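Long-range contacts in N-(5'-phosphoribosyl)anthranilate isomerase (Thermococcus kodakarensis, PDB 5LHE), which catalyses the third of five steps from chorismate to tryptophan, isomerising N-(5-phospho-beta-D-ribosyl)anthranilate to 1-(2-carboxyphenylamino)-1-deoxy-D-ribulose 5-phosphate: residues 15-20 with 192-197; 150-155 with 173-178; 76-81 with 100-105; 3-8 with 54-59. All coordinates share one frame; numbering follows the deposited sequence.

Contact 1. Residues 15-20 with 192-197; sequences LRLVER and KDRVLI
The backbones of 15-20 and 192-197 come nearest at Leu-17 and Arg-194, whose CA atoms are 7.2 Å apart, and at Val-18 and Lys-192; no hydrogen bond spans the gap. Leu-17 fills it. With CG anti to the backbone N (chi1 176°), its forked end straddles the opposing turn: CD1 lies 3.7 Å from Arg-194 CG, the two side chains crossing at about a right angle, while CD2 rests 3.3 Å from Lys-192 O and meets Ile-197 CD1 tip to tip at 3.9 Å. Thus the first and last helices of the (beta/alpha)8 barrel, 12-18 and 194-204, pack together where the ring of helices closes. Shortened to an alanine, Leu-17 would lose both methyls, and a gap would probably open in front of Ile-197. Deeper in, Val-18 CG1 touches Lys-192 CG at 3.8 Å; the lysine then turns its amino group away to Glu-187 and Cys-7 O. Asp-193 suits the N-cap, since its OD2 accepts from Leu-196 N (2.9 Å, 161°) and its negative charge probably favours the helix start. On the solvent side Arg-194 CG lies beside the guanidinium edge of Arg-20, while the charge of Arg-194 is paired with Glu-198.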
# COMPACT_ATOMS: atom_id res chain seq x y z
N LEU A 15 -4.42 -5.92 14.59
CA LEU A 15 -5.55 -5.49 13.76
C LEU A 15 -6.51 -4.56 14.49
O LEU A 15 -6.85 -3.48 13.99
CB LEU A 15 -6.32 -6.72 13.23
CG LEU A 15 -7.64 -6.44 12.53
CD1 LEU A 15 -7.47 -5.47 11.37
CD2 LEU A 15 -8.28 -7.73 12.04
N ARG A 16 -6.95 -4.95 15.68
CA ARG A 16 -7.87 -4.11 16.43
C ARG A 16 -7.25 -2.75 16.78
O ARG A 16 -7.96 -1.73 16.83
CB ARG A 16 -8.33 -4.84 17.69
CG ARG A 16 -9.26 -6.00 17.39
CD ARG A 16 -10.50 -5.50 16.66
NE ARG A 16 -11.58 -6.47 16.66
CZ ARG A 16 -12.23 -6.87 15.57
NH1 ARG A 16 -11.89 -6.38 14.39
NH2 ARG A 16 -13.21 -7.76 15.67
N LEU A 17 -5.94 -2.74 17.00
CA LEU A 17 -5.20 -1.51 17.22
C LEU A 17 -5.30 -0.58 16.00
O LEU A 17 -5.78 0.55 16.13
CB LEU A 17 -3.72 -1.81 17.55
CG LEU A 17 -2.78 -0.60 17.72
CD1 LEU A 17 -3.25 0.34 18.80
CD2 LEU A 17 -1.35 -1.03 17.99
N VAL A 18 -4.88 -1.05 14.83
CA VAL A 18 -4.82 -0.17 13.66
C VAL A 18 -6.20 0.33 13.29
O VAL A 18 -6.34 1.43 12.75
CB VAL A 18 -4.18 -0.87 12.42
CG1 VAL A 18 -2.84 -1.46 12.76
CG2 VAL A 18 -5.09 -1.94 11.84
N GLU A 19 -7.23 -0.45 13.60
CA GLU A 19 -8.60 -0.07 13.24
C GLU A 19 -9.07 1.18 13.96
O GLU A 19 -10.02 1.83 13.55
CB GLU A 19 -9.55 -1.22 13.51
CG GLU A 19 -9.72 -2.08 12.30
CD GLU A 19 -10.36 -3.43 12.57
OE1 GLU A 19 -10.77 -3.72 13.72
OE2 GLU A 19 -10.45 -4.21 11.62
N ARG A 20 -8.40 1.53 15.04
CA ARG A 20 -8.76 2.76 15.73
C ARG A 20 -8.26 4.01 15.02
O ARG A 20 -8.70 5.12 15.31
CB ARG A 20 -8.23 2.72 17.16
CG ARG A 20 -8.90 1.66 18.02
CD ARG A 20 -8.84 2.03 19.49
NE ARG A 20 -7.47 2.10 19.99
CZ ARG A 20 -6.76 1.05 20.41
NH1 ARG A 20 -7.30 -0.16 20.39
NH2 ARG A 20 -5.53 1.22 20.86
N LYS A 192 3.01 -3.62 15.66
CA LYS A 192 2.23 -2.40 15.56
C LYS A 192 2.09 -1.78 16.94
O LYS A 192 1.63 -2.42 17.89
CB LYS A 192 0.86 -2.70 14.95
CG LYS A 192 0.78 -2.42 13.46
CD LYS A 192 1.96 -2.99 12.69
CE LYS A 192 1.64 -3.15 11.21
NZ LYS A 192 2.85 -3.25 10.36
N ASP A 193 2.51 -0.53 17.04
CA ASP A 193 2.68 0.11 18.33
C ASP A 193 1.86 1.39 18.44
O ASP A 193 1.90 2.24 17.54
CB ASP A 193 4.17 0.39 18.56
CG ASP A 193 4.42 1.30 19.75
OD1 ASP A 193 4.51 0.79 20.89
OD2 ASP A 193 4.53 2.52 19.54
N ARG A 194 1.13 1.53 19.55
CA ARG A 194 0.14 2.60 19.69
C ARG A 194 0.75 4.01 19.67
O ARG A 194 0.29 4.89 18.95
CB ARG A 194 -0.66 2.42 20.99
CG ARG A 194 -2.03 3.10 20.99
CD ARG A 194 -2.01 4.42 21.76
NE ARG A 194 -1.83 4.21 23.19
CZ ARG A 194 -1.39 5.14 24.04
NH1 ARG A 194 -1.05 6.34 23.60
NH2 ARG A 194 -1.27 4.85 25.32
N VAL A 195 1.80 4.23 20.47
CA VAL A 195 2.35 5.58 20.54
C VAL A 195 2.95 5.97 19.19
O VAL A 195 2.80 7.11 18.75
CB VAL A 195 3.41 5.74 21.68
CG1 VAL A 195 2.73 5.88 23.04
CG2 VAL A 195 4.37 4.58 21.69
N LEU A 196 3.59 5.02 18.50
CA LEU A 196 4.11 5.30 17.16
C LEU A 196 3.00 5.64 16.16
O LEU A 196 3.10 6.61 15.41
CB LEU A 196 4.95 4.13 16.65
CG LEU A 196 6.36 4.04 17.23
CD1 LEU A 196 7.09 2.80 16.71
CD2 LEU A 196 7.16 5.29 16.93
N ILE A 197 1.94 4.84 16.16
CA ILE A 197 0.80 5.10 15.28
C ILE A 197 0.18 6.47 15.58
O ILE A 197 -0.10 7.25 14.67
CB ILE A 197 -0.27 3.99 15.40
CG1 ILE A 197 0.25 2.70 14.77
CG2 ILE A 197 -1.55 4.44 14.73
CD1 ILE A 197 -0.56 1.46 15.14

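Contact 2. Residues 150-155 with 173-178; sequences IIAKEY and RWVKPA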
# COMPACT_ATOMS: atom_id res chain seq x y z
N ILE A 150 4.83 14.69 -9.06
CA ILE A 150 4.26 14.82 -10.41
C ILE A 150 3.06 13.91 -10.57
O ILE A 150 2.00 14.32 -11.03
CB ILE A 150 5.27 14.48 -11.50
CG1 ILE A 150 6.42 15.48 -11.49
CG2 ILE A 150 4.59 14.47 -12.86
CD1 ILE A 150 7.67 14.99 -12.14
N ILE A 151 3.26 12.65 -10.20
CA ILE A 151 2.21 11.64 -10.32
C ILE A 151 0.96 12.02 -9.54
O ILE A 151 -0.18 11.85 -10.00
CB ILE A 151 2.71 10.27 -9.82
CG1 ILE A 151 3.99 9.88 -10.55
CG2 ILE A 151 1.63 9.21 -9.98
CD1 ILE A 151 3.80 9.63 -12.01
N ALA A 152 1.18 12.55 -8.34
CA ALA A 152 0.10 12.82 -7.40
C ALA A 152 -0.81 13.94 -7.89
O ALA A 152 -1.87 14.16 -7.33
CB ALA A 152 0.68 13.14 -6.03
N LYS A 153 -0.37 14.65 -8.92
CA LYS A 153 -1.16 15.73 -9.49
C LYS A 153 -2.17 15.19 -10.51
O LYS A 153 -3.14 15.87 -10.82
CB LYS A 153 -0.25 16.77 -10.14
CG LYS A 153 0.71 17.42 -9.16
CD LYS A 153 -0.05 18.22 -8.10
CE LYS A 153 0.88 18.68 -6.99
NZ LYS A 153 1.38 17.54 -6.19
N GLU A 154 -1.93 13.98 -11.00
CA GLU A 154 -2.80 13.37 -12.00
C GLU A 154 -3.69 12.28 -11.43
O GLU A 154 -4.74 11.98 -12.00
CB GLU A 154 -2.00 12.78 -13.16
CG GLU A 154 -0.99 13.73 -13.77
CD GLU A 154 -1.61 15.04 -14.19
OE1 GLU A 154 -2.68 15.01 -14.83
OE2 GLU A 154 -1.04 16.10 -13.85
N TYR A 155 -3.25 11.68 -10.33
CA TYR A 155 -4.06 10.67 -9.66
C TYR A 155 -3.96 10.86 -8.16
O TYR A 155 -2.93 11.29 -7.66
CB TYR A 155 -3.60 9.26 -10.03
CG TYR A 155 -3.68 8.94 -11.51
CD1 TYR A 155 -4.89 8.61 -12.11
CD2 TYR A 155 -2.53 8.95 -12.31
CE1 TYR A 155 -4.97 8.31 -13.46
CE2 TYR A 155 -2.59 8.66 -13.67
CZ TYR A 155 -3.82 8.34 -14.23
OH TYR A 155 -3.90 8.04 -15.57
N ARG A 173 3.64 17.22 2.64
CA ARG A 173 3.50 18.50 1.94
C ARG A 173 4.53 18.64 0.82
O ARG A 173 4.49 19.61 0.06
CB ARG A 173 3.55 19.67 2.90
CG ARG A 173 3.21 19.29 4.33
CD ARG A 173 3.58 20.39 5.28
NE ARG A 173 3.60 19.93 6.66
CZ ARG A 173 3.95 20.71 7.67
NH1 ARG A 173 4.30 21.97 7.43
NH2 ARG A 173 3.94 20.24 8.91
N TRP A 174 5.42 17.66 0.67
CA TRP A 174 6.23 17.58 -0.53
C TRP A 174 5.37 17.00 -1.64
O TRP A 174 5.06 17.68 -2.62
CB TRP A 174 7.49 16.74 -0.27
CG TRP A 174 8.51 16.73 -1.41
CD1 TRP A 174 8.26 16.77 -2.75
CD2 TRP A 174 9.94 16.65 -1.28
NE1 TRP A 174 9.43 16.72 -3.47
CE2 TRP A 174 10.48 16.65 -2.59
CE3 TRP A 174 10.82 16.58 -0.19
CZ2 TRP A 174 11.86 16.59 -2.83
CZ3 TRP A 174 12.18 16.52 -0.43
CH2 TRP A 174 12.68 16.52 -1.74
N VAL A 175 4.95 15.75 -1.47
CA VAL A 175 4.19 15.03 -2.50
C VAL A 175 2.69 15.41 -2.57
O VAL A 175 2.08 15.34 -3.65
CB VAL A 175 4.33 13.50 -2.29
CG1 VAL A 175 3.43 12.72 -3.25
CG2 VAL A 175 5.78 13.08 -2.46
N LYS A 176 2.11 15.83 -1.45
CA LYS A 176 0.66 16.04 -1.34
C LYS A 176 -0.14 14.88 -1.93
O LYS A 176 -0.95 15.06 -2.86
CB LYS A 176 0.24 17.34 -2.02
CG LYS A 176 1.01 18.55 -1.53
CD LYS A 176 0.38 19.85 -2.03
CE LYS A 176 0.93 20.25 -3.38
NZ LYS A 176 1.06 21.74 -3.51
N PRO A 177 0.09 13.67 -1.42
CA PRO A 177 -0.68 12.53 -1.90
C PRO A 177 -2.06 12.52 -1.28
O PRO A 177 -2.28 13.24 -0.30
CB PRO A 177 0.14 11.34 -1.41
CG PRO A 177 0.68 11.83 -0.10
CD PRO A 177 1.01 13.28 -0.33
N ALA A 178 -2.97 11.71 -1.81
CA ALA A 178 -4.31 11.58 -1.26
C ALA A 178 -4.28 10.70 -0.03
O ALA A 178 -5.14 10.80 0.84
CB ALA A 178 -5.26 11.00 -2.29
O HOH W 1 -0.84 16.53 -5.01
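Ala-152 presses its methyl against the end of helix 168-175: CB lies 3.5 Å from Val-175 O and 3.9 Å from Val-175 CG1. The small residue suits the place, because the backbones come close here, with 5.6 Å between the CA atoms of Ala-152 and Pro-177. Val-175 has CG1 anti to its backbone N (chi1 174°), which brings that methyl up to the alanine, and Ile-157 packs on both Ala-152 and Pro-177 to complete this apolar patch. The two segments end the helices that follow the sixth and seventh strands of the (beta/alpha)8 barrel, neighbours in its outer ring, and Trp-174 adds an edge-to-face ring pair with Tyr-145 of helix 140-151. Lys-176 leaves helix 168-175 with a positive phi of 46°, turning the chain toward strand 179-182. Outside the apolar patch the contact becomes loose and wet. Lys-153, bent at chi2 and chi4, curls its amino group back over the turn, where NZ donates to a water at 2.7 Å and also bonds to Ala-149 O. That water in turn lies 2.6 Å from Lys-176 O, so a single molecule bridges the segments. The exposed lysine chains brush past each other obliquely, with Lys-153 CE 3.9 Å from Lys-176 CE. Their like-charged ends stay farther apart, 5.0 Å between Lys-153 NZ and Lys-176 NZ, a repulsion that solvent probably screens.

Contact 3. Residues 76-81 with 100-105; sequences YIQVHS and MKAFMV
Two parallel strands of one right-handed beta-alpha-beta unit meet here, the fourth and fifth of the (beta/alpha)8 barrel, with Gln-78 beside Met-100 and Val-79 beside Lys-101. Their directions differ by only 15°, and in this parallel register the backbone bonds follow in succession: Met-100 N donates to Ile-77 O at 2.8 Å, Val-79 N to Met-100 O at 2.8 Å, and Ala-102 N to Val-79 O at 2.9 Å. On the barrel's inner face Gln-78 and Met-100 run side by side in the same direction, and Met-100 CE touches Gln-78 OE1, whose hydrogen-bond donor is Lys-5 NZ. On the outer face Lys-101 bends at chi2 (69°) and again at chi4, laying CD 3.8 Å from Val-79 CG1. The bends carry NZ along the strand to two backbone oxygens, Ser-81 O at 2.8 Å and Ala-102 O at 3.0 Å. It approaches Ser-81 O from above the carbonyl plane, 44° out of it. With a leucine in place of Lys-101, both carbonyls would lose this donor, and the turn after Val-79 would probably be held less firmly. Just past the end of strand 76-79, His-80 receives the methyl of Ala-102 over one face of its ring, CB 3.5 Å from the centroid, a CH-pi contact for which the small alanine side chain is well suited; His-80 NE2 bonds to Asp-134. Strand 53-57 hydrogen-bonds to the other edge of 76-79, Trp-65 of helix 62-72 covers Val-79, and Phe-103 packs on Ile-131 of strand 130-134.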
# COMPACT_ATOMS: atom_id res chain seq x y z
N TYR A 76 -10.65 -6.81 -0.76
CA TYR A 76 -9.62 -5.91 -1.23
C TYR A 76 -8.31 -6.64 -1.51
O TYR A 76 -7.88 -7.51 -0.75
CB TYR A 76 -9.37 -4.81 -0.21
CG TYR A 76 -10.54 -3.87 -0.06
CD1 TYR A 76 -10.67 -2.76 -0.89
CD2 TYR A 76 -11.52 -4.09 0.90
CE1 TYR A 76 -11.73 -1.90 -0.76
CE2 TYR A 76 -12.59 -3.23 1.03
CZ TYR A 76 -12.69 -2.14 0.20
OH TYR A 76 -13.74 -1.27 0.32
N ILE A 77 -7.66 -6.28 -2.61
CA ILE A 77 -6.31 -6.74 -2.80
C ILE A 77 -5.36 -5.61 -3.16
O ILE A 77 -5.71 -4.65 -3.85
CB ILE A 77 -6.23 -7.84 -3.89
CG1 ILE A 77 -6.54 -7.27 -5.28
CG2 ILE A 77 -7.15 -9.00 -3.53
CD1 ILE A 77 -6.43 -8.30 -6.41
N GLN A 78 -4.14 -5.74 -2.65
CA GLN A 78 -3.05 -4.90 -3.08
C GLN A 78 -2.12 -5.70 -3.96
O GLN A 78 -1.50 -6.67 -3.52
CB GLN A 78 -2.30 -4.34 -1.89
CG GLN A 78 -1.15 -3.47 -2.29
CD GLN A 78 -0.62 -2.67 -1.13
OE1 GLN A 78 -1.39 -2.08 -0.36
NE2 GLN A 78 0.69 -2.65 -0.99
N VAL A 79 -2.05 -5.30 -5.22
CA VAL A 79 -1.26 -6.04 -6.20
C VAL A 79 0.10 -5.38 -6.29
O VAL A 79 0.24 -4.27 -6.80
CB VAL A 79 -1.94 -6.07 -7.55
CG1 VAL A 79 -1.05 -6.78 -8.58
CG2 VAL A 79 -3.30 -6.75 -7.44
N HIS A 80 1.11 -6.08 -5.79
CA HIS A 80 2.43 -5.50 -5.59
C HIS A 80 3.40 -6.16 -6.53
O HIS A 80 4.52 -6.48 -6.15
CB HIS A 80 2.85 -5.65 -4.12
CG HIS A 80 3.61 -4.48 -3.58
ND1 HIS A 80 3.43 -4.00 -2.30
CD2 HIS A 80 4.57 -3.70 -4.13
CE1 HIS A 80 4.23 -2.97 -2.10
NE2 HIS A 80 4.94 -2.77 -3.19
N SER A 81 2.94 -6.39 -7.75
CA SER A 81 3.71 -7.04 -8.80
C SER A 81 3.30 -6.45 -10.14
O SER A 81 2.26 -5.81 -10.24
CB SER A 81 3.49 -8.56 -8.81
OG SER A 81 2.31 -8.91 -9.53
N MET A 100 -5.84 -2.14 -5.11
CA MET A 100 -4.84 -1.11 -5.06
C MET A 100 -3.61 -1.70 -5.74
O MET A 100 -3.08 -2.74 -5.33
CB MET A 100 -4.58 -0.64 -3.62
CG MET A 100 -3.41 0.32 -3.51
SD MET A 100 -3.54 1.42 -2.10
CE MET A 100 -4.00 0.29 -0.80
N LYS A 101 -3.19 -1.04 -6.81
CA LYS A 101 -2.03 -1.47 -7.57
C LYS A 101 -0.80 -0.67 -7.13
O LYS A 101 -0.81 0.55 -7.18
CB LYS A 101 -2.28 -1.32 -9.07
CG LYS A 101 -1.10 -1.70 -9.96
CD LYS A 101 -0.81 -3.20 -9.95
CE LYS A 101 0.30 -3.53 -10.94
NZ LYS A 101 1.67 -3.12 -10.48
N ALA A 102 0.22 -1.39 -6.66
CA ALA A 102 1.49 -0.81 -6.24
C ALA A 102 2.50 -0.67 -7.39
O ALA A 102 2.71 -1.62 -8.14
CB ALA A 102 2.10 -1.65 -5.15
N PHE A 103 3.13 0.49 -7.49
CA PHE A 103 4.10 0.76 -8.54
C PHE A 103 5.40 1.16 -7.89
O PHE A 103 5.42 2.02 -7.01
CB PHE A 103 3.63 1.87 -9.48
CG PHE A 103 2.32 1.60 -10.16
CD1 PHE A 103 1.14 1.97 -9.56
CD2 PHE A 103 2.28 0.99 -11.41
CE1 PHE A 103 -0.07 1.74 -10.18
CE2 PHE A 103 1.08 0.76 -12.03
CZ PHE A 103 -0.10 1.13 -11.42
N MET A 104 6.49 0.52 -8.30
CA MET A 104 7.79 0.93 -7.84
C MET A 104 8.12 2.24 -8.52
O MET A 104 7.87 2.41 -9.72
CB MET A 104 8.85 -0.13 -8.13
CG MET A 104 9.83 -0.32 -6.98
SD MET A 104 9.03 -0.97 -5.50
CE MET A 104 8.71 -2.66 -5.97
N VAL A 105 8.65 3.19 -7.75
CA VAL A 105 9.09 4.45 -8.32
C VAL A 105 10.38 4.20 -9.09
O VAL A 105 11.36 3.71 -8.53
CB VAL A 105 9.29 5.53 -7.25
CG1 VAL A 105 9.85 6.80 -7.87
CG2 VAL A 105 7.97 5.82 -6.54

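Contact 4. Residues 3-8 with 54-59; sequences FVKICG and YLVSTM
Phe-3, Lys-5 and Cys-7 face Tyr-54 and Val-56 across strands whose short axes stay 10.0 Å apart and cross at 56°, too far for backbone pairing. Strand 24-28 lies between them in the sheet, so the first and third strands of the (beta/alpha)8 barrel meet through inward-pointing side chains. Lys-5 is the long reach of the contact. Its chain runs extended as far as CE, with CG anti to the backbone N (chi1 172°), and slants past the tyrosine so that CE lies 3.9 Å from Tyr-54 CD1. Only at chi4, -90°, does it bend, and NZ then forms a salt bridge with Asp-181 and a hydrogen bond to Gln-78 OE1. A lysine fits because its methylenes can pack beside an aromatic residue while its end serves polar partners. Nearer the mouth formed by the strand ends, Cys-7 SG meets Val-56 CG2 at 3.9 Å, both small enough to sit together inside the barrel. Toward the opposite end, Phe-3 points the edge of its ring at the tyrosine, CZ 4.5 Å from Tyr-54 CE1, a light apolar touch. At the end of the third strand Ser-57 OG accepts from Met-59 N at 3.1 Å, an ST turn that shapes the start of the loop. In chemical terms, apolar contacts of Phe-3, Cys-7 and Val-56 lie beside one buried ammonium that is met by Asp-181 and Gln-78. Asp-181 probably stabilises the positive charge of Lys-5, which would otherwise be costly in this interior.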
# COMPACT_ATOMS: atom_id res chain seq x y z
N PHE A 3 -6.55 9.50 3.34
CA PHE A 3 -6.59 8.04 3.44
C PHE A 3 -5.31 7.55 4.14
O PHE A 3 -4.20 7.85 3.69
CB PHE A 3 -6.76 7.42 2.04
CG PHE A 3 -6.66 5.91 2.01
CD1 PHE A 3 -7.75 5.12 2.36
CD2 PHE A 3 -5.51 5.28 1.56
CE1 PHE A 3 -7.67 3.73 2.31
CE2 PHE A 3 -5.42 3.89 1.51
CZ PHE A 3 -6.51 3.12 1.88
N VAL A 4 -5.47 6.85 5.25
CA VAL A 4 -4.31 6.25 5.90
C VAL A 4 -4.44 4.76 5.94
O VAL A 4 -5.42 4.24 6.46
CB VAL A 4 -4.10 6.71 7.34
CG1 VAL A 4 -2.85 6.00 7.91
CG2 VAL A 4 -3.98 8.24 7.43
N LYS A 5 -3.44 4.08 5.40
CA LYS A 5 -3.38 2.63 5.51
C LYS A 5 -2.23 2.24 6.41
O LYS A 5 -1.11 2.74 6.25
CB LYS A 5 -3.22 2.00 4.12
CG LYS A 5 -2.96 0.52 4.15
CD LYS A 5 -3.20 -0.12 2.78
CE LYS A 5 -2.71 -1.55 2.73
NZ LYS A 5 -1.30 -1.57 2.31
N ILE A 6 -2.49 1.36 7.37
CA ILE A 6 -1.40 0.77 8.15
C ILE A 6 -1.25 -0.70 7.77
O ILE A 6 -2.09 -1.53 8.11
CB ILE A 6 -1.64 0.92 9.64
CG1 ILE A 6 -1.59 2.40 10.01
CG2 ILE A 6 -0.58 0.17 10.41
CD1 ILE A 6 -1.68 2.67 11.51
N CYS A 7 -0.16 -1.01 7.07
CA CYS A 7 -0.01 -2.30 6.39
C CYS A 7 0.69 -3.36 7.23
O CYS A 7 1.51 -3.06 8.10
CB CYS A 7 0.78 -2.13 5.10
SG CYS A 7 0.70 -3.59 3.99
N GLY A 8 0.32 -4.61 6.99
CA GLY A 8 1.11 -5.72 7.48
C GLY A 8 0.78 -6.18 8.88
O GLY A 8 1.69 -6.43 9.67
N TYR A 54 -6.62 -5.09 3.07
CA TYR A 54 -6.09 -5.51 1.78
C TYR A 54 -5.35 -6.84 1.90
O TYR A 54 -4.63 -7.07 2.86
CB TYR A 54 -5.15 -4.45 1.21
CG TYR A 54 -5.90 -3.27 0.65
CD1 TYR A 54 -6.36 -2.26 1.49
CD2 TYR A 54 -6.19 -3.20 -0.70
CE1 TYR A 54 -7.09 -1.20 0.98
CE2 TYR A 54 -6.89 -2.14 -1.22
CZ TYR A 54 -7.35 -1.14 -0.38
OH TYR A 54 -8.07 -0.08 -0.89
N LEU A 55 -5.57 -7.72 0.92
CA LEU A 55 -4.75 -8.91 0.78
C LEU A 55 -3.56 -8.50 -0.04
O LEU A 55 -3.66 -8.30 -1.25
CB LEU A 55 -5.51 -10.04 0.12
CG LEU A 55 -4.83 -11.41 0.13
CD1 LEU A 55 -4.69 -11.92 1.55
CD2 LEU A 55 -5.64 -12.37 -0.74
N VAL A 56 -2.44 -8.33 0.64
CA VAL A 56 -1.24 -7.76 0.03
C VAL A 56 -0.27 -8.82 -0.44
O VAL A 56 0.23 -9.59 0.37
CB VAL A 56 -0.48 -6.88 1.02
CG1 VAL A 56 0.72 -6.25 0.32
CG2 VAL A 56 -1.41 -5.83 1.61
N SER A 57 0.02 -8.84 -1.74
CA SER A 57 0.98 -9.82 -2.22
C SER A 57 1.76 -9.40 -3.46
O SER A 57 1.31 -8.59 -4.27
CB SER A 57 0.26 -11.13 -2.52
OG SER A 57 1.19 -12.17 -2.78
N THR A 58 2.94 -9.97 -3.59
CA THR A 58 3.74 -9.80 -4.78
C THR A 58 3.45 -10.91 -5.79
O THR A 58 4.21 -11.10 -6.74
CB THR A 58 5.23 -9.77 -4.43
OG1 THR A 58 5.61 -11.02 -3.85
CG2 THR A 58 5.50 -8.65 -3.45
N MET A 59 2.36 -11.64 -5.58
CA MET A 59 1.96 -12.70 -6.51
C MET A 59 1.83 -12.15 -7.93
O MET A 59 1.33 -11.05 -8.13
CB MET A 59 0.64 -13.35 -6.06
CG MET A 59 0.77 -14.33 -4.89
SD MET A 59 -0.77 -15.11 -4.35
CE MET A 59 -1.81 -13.70 -4.00

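Overall arrangement
The four contacts belong to two layers of one barrel: contact 3 lies in its wall and contact 4 in its interior, their centres 8 Å apart. These two share the eight-stranded sheet: strands 53-57 and 76-79 are neighbours in it, and Lys-5 joins the two contacts through Gln-78. Contacts 1 and 2 belong to the outer ring of helices, with centres 26 Å apart and no touch. Contact 1 meets contact 4 where Lys-192 reaches Cys-7 and Ile-6 packs against Val-18 and Ile-197. Along the chain, contact 4 closes before contact 3, and contact 3 before contact 2; contact 1 encloses both, its segments alternating with those of contact 4, and brings the first and last helices together where the outer ring closes.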